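Local structure of erythrocyte membrane protein 1 (Plasmodium falciparum, 6S8T) at residues P13-Q18 with K396-V401; H139-D144 with Q212-K217. The protein probably binds a receptor on the host cell surface, this piece being the ICAM-1-binding DBLbeta domain of a much longer PfEMP1 adhesin. One frame throughout, in Å; residues are numbered along the deposited sequence.

Contact 1: residues P13-Q18 with K396-V401; sequences PAIANQ and KELQKV
Ile15 reaches across to helix 388-402 with the end of its longer branch and lays it on one methyl of Leu398. The closest approach is 3.6 Å between Ile15 CD1 and Leu398 CD1, and Ile15 CG1 follows at 3.7 Å from the same Leu398 CD1. The two side chains cross obliquely. Val401, one turn further along the helix, adds a looser touch, its CG1 lying 4.4 Å from Ile15 CD1. This apolar contact joins the start of helix 16-32 to a helix from late in the chain.

Ile15 is the N-cap residue of helix 16-32. Its CG1 stands between the backbone N and the carbonyl carbon (chi1 60°), with the outer bond extended, which carries CD1 out to the leucine. The backbone N of Ile15 is hydrogen-bonded to Tyr414 OH, and that of Ala16 to Glu424 OE2, whose charge would probably suit the helix dipole there. Leu398 also packs on Tyr414.

Beyond the cap the same two helices stay in touch, with Leu398 and Val401 resting on Met19 and Glu397 OE2 hydrogen-bonded to Gln22 NE2. Helix 417-424 meets Ala16 through Tyr420, so the start of helix 16-32 lies against both helix 388-402 and helix 417-424.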
loop_
_atom_site.group_PDB
_atom_site.type_symbol
_atom_site.label_atom_id
_atom_site.label_comp_id
_atom_site.label_asym_id
_atom_site.label_seq_id
_atom_site.Cartn_x
_atom_site.Cartn_y
_atom_site.Cartn_z
ATOM N N PRO A 13 -12.940 18.268 -7.433
ATOM C CA PRO A 13 -11.891 17.574 -8.188
ATOM C C PRO A 13 -11.029 16.698 -7.288
ATOM O O PRO A 13 -10.732 17.051 -6.145
ATOM C CB PRO A 13 -11.076 18.720 -8.796
ATOM C CG PRO A 13 -11.268 19.851 -7.840
ATOM C CD PRO A 13 -12.681 19.715 -7.325
ATOM N N ALA A 14 -10.633 15.545 -7.823
ATOM C CA ALA A 14 -9.709 14.649 -7.139
ATOM C C ALA A 14 -8.284 15.101 -7.427
ATOM O O ALA A 14 -7.869 15.151 -8.589
ATOM C CB ALA A 14 -9.927 13.207 -7.596
ATOM N N ILE A 15 -7.530 15.432 -6.380
ATOM C CA ILE A 15 -6.276 16.154 -6.542
ATOM C C ILE A 15 -5.081 15.437 -5.929
ATOM O O ILE A 15 -3.968 15.967 -5.991
ATOM C CB ILE A 15 -6.385 17.584 -5.978
ATOM C CG1 ILE A 15 -6.731 17.555 -4.490
ATOM C CG2 ILE A 15 -7.441 18.367 -6.735
ATOM C CD1 ILE A 15 -7.115 18.915 -3.937
ATOM N N ALA A 16 -5.265 14.245 -5.357
ATOM C CA ALA A 16 -4.140 13.551 -4.732
ATOM C C ALA A 16 -3.023 13.278 -5.733
ATOM O O ALA A 16 -1.841 13.452 -5.413
ATOM C CB ALA A 16 -4.610 12.246 -4.086
ATOM N N ASN A 17 -3.375 12.869 -6.956
ATOM C CA ASN A 17 -2.346 12.535 -7.938
ATOM C C ASN A 17 -1.564 13.769 -8.372
ATOM O O ASN A 17 -0.345 13.699 -8.566
ATOM C CB ASN A 17 -2.967 11.846 -9.151
ATOM C CG ASN A 17 -1.919 11.297 -10.105
ATOM O OD1 ASN A 17 -1.426 10.183 -9.925
ATOM N ND2 ASN A 17 -1.574 12.079 -11.122
ATOM N N GLN A 18 -2.245 14.905 -8.541
ATOM C CA GLN A 18 -1.529 16.136 -8.859
ATOM C C GLN A 18 -0.664 16.595 -7.692
ATOM O O GLN A 18 0.401 17.186 -7.910
ATOM C CB GLN A 18 -2.511 17.232 -9.271
ATOM C CG GLN A 18 -3.202 16.962 -10.601
ATOM C CD GLN A 18 -4.176 18.057 -10.993
ATOM O OE1 GLN A 18 -3.777 19.117 -11.480
ATOM N NE2 GLN A 18 -5.464 17.805 -10.781
ATOM N N LYS A 396 -0.845 19.795 4.726
ATOM C CA LYS A 396 -0.691 21.248 4.638
ATOM C C LYS A 396 -0.766 21.728 3.194
ATOM O O LYS A 396 -1.413 22.739 2.900
ATOM C CB LYS A 396 0.631 21.688 5.267
ATOM C CG LYS A 396 0.558 21.962 6.754
ATOM C CD LYS A 396 1.862 22.565 7.251
ATOM C CE LYS A 396 1.684 23.210 8.613
ATOM N NZ LYS A 396 0.694 24.327 8.565
ATOM N N GLU A 397 -0.102 21.021 2.279
ATOM C CA GLU A 397 -0.179 21.395 0.874
ATOM C C GLU A 397 -1.573 21.151 0.308
ATOM O O GLU A 397 -2.020 21.888 -0.579
ATOM C CB GLU A 397 0.877 20.636 0.075
ATOM C CG GLU A 397 2.302 21.086 0.343
ATOM C CD GLU A 397 2.507 22.561 0.058
ATOM O OE1 GLU A 397 2.464 23.366 1.012
ATOM O OE2 GLU A 397 2.697 22.916 -1.124
ATOM N N LEU A 398 -2.279 20.139 0.818
ATOM C CA LEU A 398 -3.651 19.891 0.389
ATOM C C LEU A 398 -4.581 21.006 0.859
ATOM O O LEU A 398 -5.399 21.519 0.083
ATOM C CB LEU A 398 -4.115 18.535 0.921
ATOM C CG LEU A 398 -5.400 17.923 0.369
ATOM C CD1 LEU A 398 -5.272 17.700 -1.121
ATOM C CD2 LEU A 398 -5.698 16.610 1.078
ATOM N N GLN A 399 -4.468 21.394 2.131
ATOM C CA GLN A 399 -5.284 22.480 2.664
ATOM C C GLN A 399 -4.974 23.804 1.978
ATOM O O GLN A 399 -5.867 24.646 1.820
ATOM C CB GLN A 399 -5.069 22.586 4.178
ATOM C CG GLN A 399 -5.634 21.397 4.959
ATOM C CD GLN A 399 -4.944 21.173 6.292
ATOM O OE1 GLN A 399 -4.027 21.904 6.661
ATOM N NE2 GLN A 399 -5.373 20.144 7.015
ATOM N N LYS A 400 -3.727 23.998 1.552
ATOM C CA LYS A 400 -3.343 25.233 0.879
ATOM C C LYS A 400 -4.017 25.358 -0.485
ATOM O O LYS A 400 -4.431 26.454 -0.881
ATOM C CB LYS A 400 -1.821 25.282 0.747
ATOM C CG LYS A 400 -1.263 26.479 0.010
ATOM C CD LYS A 400 0.254 26.410 -0.009
ATOM C CE LYS A 400 0.847 27.557 -0.792
ATOM N NZ LYS A 400 2.339 27.543 -0.790
ATOM N N VAL A 401 -4.143 24.247 -1.215
ATOM C CA VAL A 401 -4.790 24.288 -2.524
ATOM C C VAL A 401 -6.296 24.469 -2.377
ATOM O O VAL A 401 -6.911 25.266 -3.095
ATOM C CB VAL A 401 -4.456 23.017 -3.330
ATOM C CG1 VAL A 401 -5.382 22.900 -4.529
ATOM C CG2 VAL A 401 -3.001 23.030 -3.778
#

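Contact 2: residues H139-D144 with Q212-K217; sequences HSLLGD and QIIFGK
Leu141 of helix 137-163 faces Ile214 and Phe215 of helix 202-221, a buried helix-helix packing within the Duffy binding domain, the mainly helical fold of the DBL family. At 8.3 Å, the CA atoms of Leu141 and Ile214 are the nearest pair between the two backbones, and a single leucine supplies the whole of one side of the interface.

Along 212-217, Ile214 is the first residue to touch. It points at the opposite helix and offers its short branch: CG2 lies 4.4 Å from Leu141 CD2, a loose apolar contact. Ile214 also packs on Val131 of helix 128-132, which joins that short helix to the two longer ones.

Phe215 follows and makes the closer approach. Its CB does not head straight for helix 137-163, but CG stands anti to the carbonyl carbon (chi1 -80°), and the ring extends far enough for CZ and CE2 to arrive beside the leucine. The two side chains cross at about a right angle. Phe215 also rests on Arg249 of helix 246-268, while Leu141 touches Trp252 of that helix, so a third helix borders the pair.

On the other side of the contact, the CB of Leu141 points toward helix 202-221, and with CG opposite the backbone N (chi1 178°) CD2 reaches both partners. One methyl does all the touching: Leu141 CD2 approaches the ring obliquely, 3.7 Å from Phe215 CZ and 3.9 Å from Phe215 CE2.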
loop_
_atom_site.group_PDB
_atom_site.type_symbol
_atom_site.label_atom_id
_atom_site.label_comp_id
_atom_site.label_asym_id
_atom_site.label_seq_id
_atom_site.Cartn_x
_atom_site.Cartn_y
_atom_site.Cartn_z
ATOM N N HIS A 139 25.597 -0.037 -7.457
ATOM C CA HIS A 139 25.090 -0.889 -8.524
ATOM C C HIS A 139 24.618 -2.248 -8.026
ATOM O O HIS A 139 23.660 -2.800 -8.579
ATOM C CB HIS A 139 26.172 -1.081 -9.590
ATOM C CG HIS A 139 26.767 0.203 -10.081
ATOM N ND1 HIS A 139 26.128 1.020 -10.988
ATOM C CD2 HIS A 139 27.939 0.813 -9.788
ATOM C CE1 HIS A 139 26.883 2.076 -11.237
ATOM N NE2 HIS A 139 27.987 1.975 -10.519
ATOM N N SER A 140 25.265 -2.802 -6.998
ATOM C CA SER A 140 24.845 -4.098 -6.477
ATOM C C SER A 140 23.499 -4.014 -5.769
ATOM O O SER A 140 22.722 -4.975 -5.803
ATOM C CB SER A 140 25.910 -4.656 -5.532
ATOM O OG SER A 140 27.139 -4.862 -6.208
ATOM N N LEU A 141 23.202 -2.882 -5.122
ATOM C CA LEU A 141 21.919 -2.741 -4.442
ATOM C C LEU A 141 20.767 -2.695 -5.436
ATOM O O LEU A 141 19.697 -3.260 -5.178
ATOM C CB LEU A 141 21.917 -1.489 -3.563
ATOM C CG LEU A 141 20.601 -1.189 -2.835
ATOM C CD1 LEU A 141 20.241 -2.322 -1.890
ATOM C CD2 LEU A 141 20.680 0.131 -2.082
ATOM N N LEU A 142 20.966 -2.032 -6.579
ATOM C CA LEU A 142 19.902 -1.936 -7.576
ATOM C C LEU A 142 19.524 -3.311 -8.117
ATOM O O LEU A 142 18.348 -3.571 -8.400
ATOM C CB LEU A 142 20.330 -1.013 -8.715
ATOM C CG LEU A 142 19.351 -0.894 -9.886
ATOM C CD1 LEU A 142 18.022 -0.336 -9.412
ATOM C CD2 LEU A 142 19.931 -0.040 -11.005
ATOM N N GLY A 143 20.504 -4.203 -8.262
ATOM C CA GLY A 143 20.208 -5.537 -8.762
ATOM C C GLY A 143 19.245 -6.297 -7.869
ATOM O O GLY A 143 18.293 -6.913 -8.351
ATOM N N ASP A 144 19.470 -6.251 -6.554
ATOM C CA ASP A 144 18.588 -6.962 -5.635
ATOM C C ASP A 144 17.236 -6.271 -5.498
ATOM O O ASP A 144 16.223 -6.940 -5.258
ATOM C CB ASP A 144 19.264 -7.114 -4.272
ATOM C CG ASP A 144 19.957 -8.462 -4.111
ATOM O OD1 ASP A 144 19.316 -9.500 -4.388
ATOM O OD2 ASP A 144 21.145 -8.484 -3.718
ATOM N N GLN A 212 21.064 0.247 6.502
ATOM C CA GLN A 212 21.832 1.263 7.212
ATOM C C GLN A 212 23.331 1.051 7.053
ATOM O O GLN A 212 24.091 2.025 7.017
ATOM C CB GLN A 212 21.445 1.274 8.689
ATOM C CG GLN A 212 20.003 1.679 8.923
ATOM C CD GLN A 212 19.560 1.462 10.353
ATOM O OE1 GLN A 212 18.395 1.678 10.694
ATOM N NE2 GLN A 212 20.488 1.028 11.202
ATOM N N ILE A 213 23.775 -0.201 6.951
ATOM C CA ILE A 213 25.194 -0.457 6.726
ATOM C C ILE A 213 25.564 -0.188 5.273
ATOM O O ILE A 213 26.621 0.385 4.988
ATOM C CB ILE A 213 25.552 -1.892 7.149
ATOM C CG1 ILE A 213 25.348 -2.069 8.654
ATOM C CG2 ILE A 213 26.984 -2.224 6.765
ATOM C CD1 ILE A 213 25.653 -3.462 9.146
ATOM N N ILE A 214 24.702 -0.587 4.335
ATOM C CA ILE A 214 24.998 -0.392 2.918
ATOM C C ILE A 214 25.111 1.095 2.595
ATOM O O ILE A 214 26.089 1.542 1.983
ATOM C CB ILE A 214 23.933 -1.081 2.046
ATOM C CG1 ILE A 214 23.987 -2.598 2.236
ATOM C CG2 ILE A 214 24.131 -0.726 0.582
ATOM C CD1 ILE A 214 22.849 -3.336 1.568
ATOM N N PHE A 215 24.120 1.887 3.014
ATOM C CA PHE A 215 24.143 3.315 2.714
ATOM C C PHE A 215 25.225 4.060 3.484
ATOM O O PHE A 215 25.628 5.149 3.064
ATOM C CB PHE A 215 22.772 3.935 2.989
ATOM C CG PHE A 215 21.774 3.694 1.894
ATOM C CD1 PHE A 215 21.782 4.472 0.748
ATOM C CD2 PHE A 215 20.833 2.682 2.002
ATOM C CE1 PHE A 215 20.867 4.250 -0.268
ATOM C CE2 PHE A 215 19.915 2.456 0.993
ATOM C CZ PHE A 215 19.932 3.240 -0.144
ATOM N N GLY A 216 25.704 3.506 4.599
ATOM C CA GLY A 216 26.880 4.075 5.237
ATOM C C GLY A 216 28.108 3.978 4.352
ATOM O O GLY A 216 28.872 4.938 4.222
ATOM N N LYS A 217 28.307 2.817 3.722
ATOM C CA LYS A 217 29.382 2.675 2.747
ATOM C C LYS A 217 29.125 3.515 1.506
ATOM O O LYS A 217 30.075 3.992 0.874
ATOM C CB LYS A 217 29.553 1.205 2.358
ATOM C CG LYS A 217 30.434 0.401 3.297
ATOM C CD LYS A 217 31.872 0.891 3.253
ATOM C CE LYS A 217 32.801 -0.075 3.968
ATOM N NZ LYS A 217 32.330 -0.376 5.348
#

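In the fold
The two contacts lie apart in the single chain, with centres 34 Å from each other and nearest atoms about 22 Å apart. They share no helix. Contact 2 is nested inside the loop closed by contact 1: the chain runs from 13-18 through 139-144 and 212-217 before 396-401 returns to its beginning. Contact 1 therefore brings the start of the chain against a helix of its last quarter, with 377 residues between its segments, whereas contact 2 pairs helices 137-163 and 202-221 across 67, mostly helical. Both are small apolar contacts, one at a helix N-terminus and one between two helices, in a domain cross-linked by several disulfides, including Cys61-Cys266 and Cys306-Cys430.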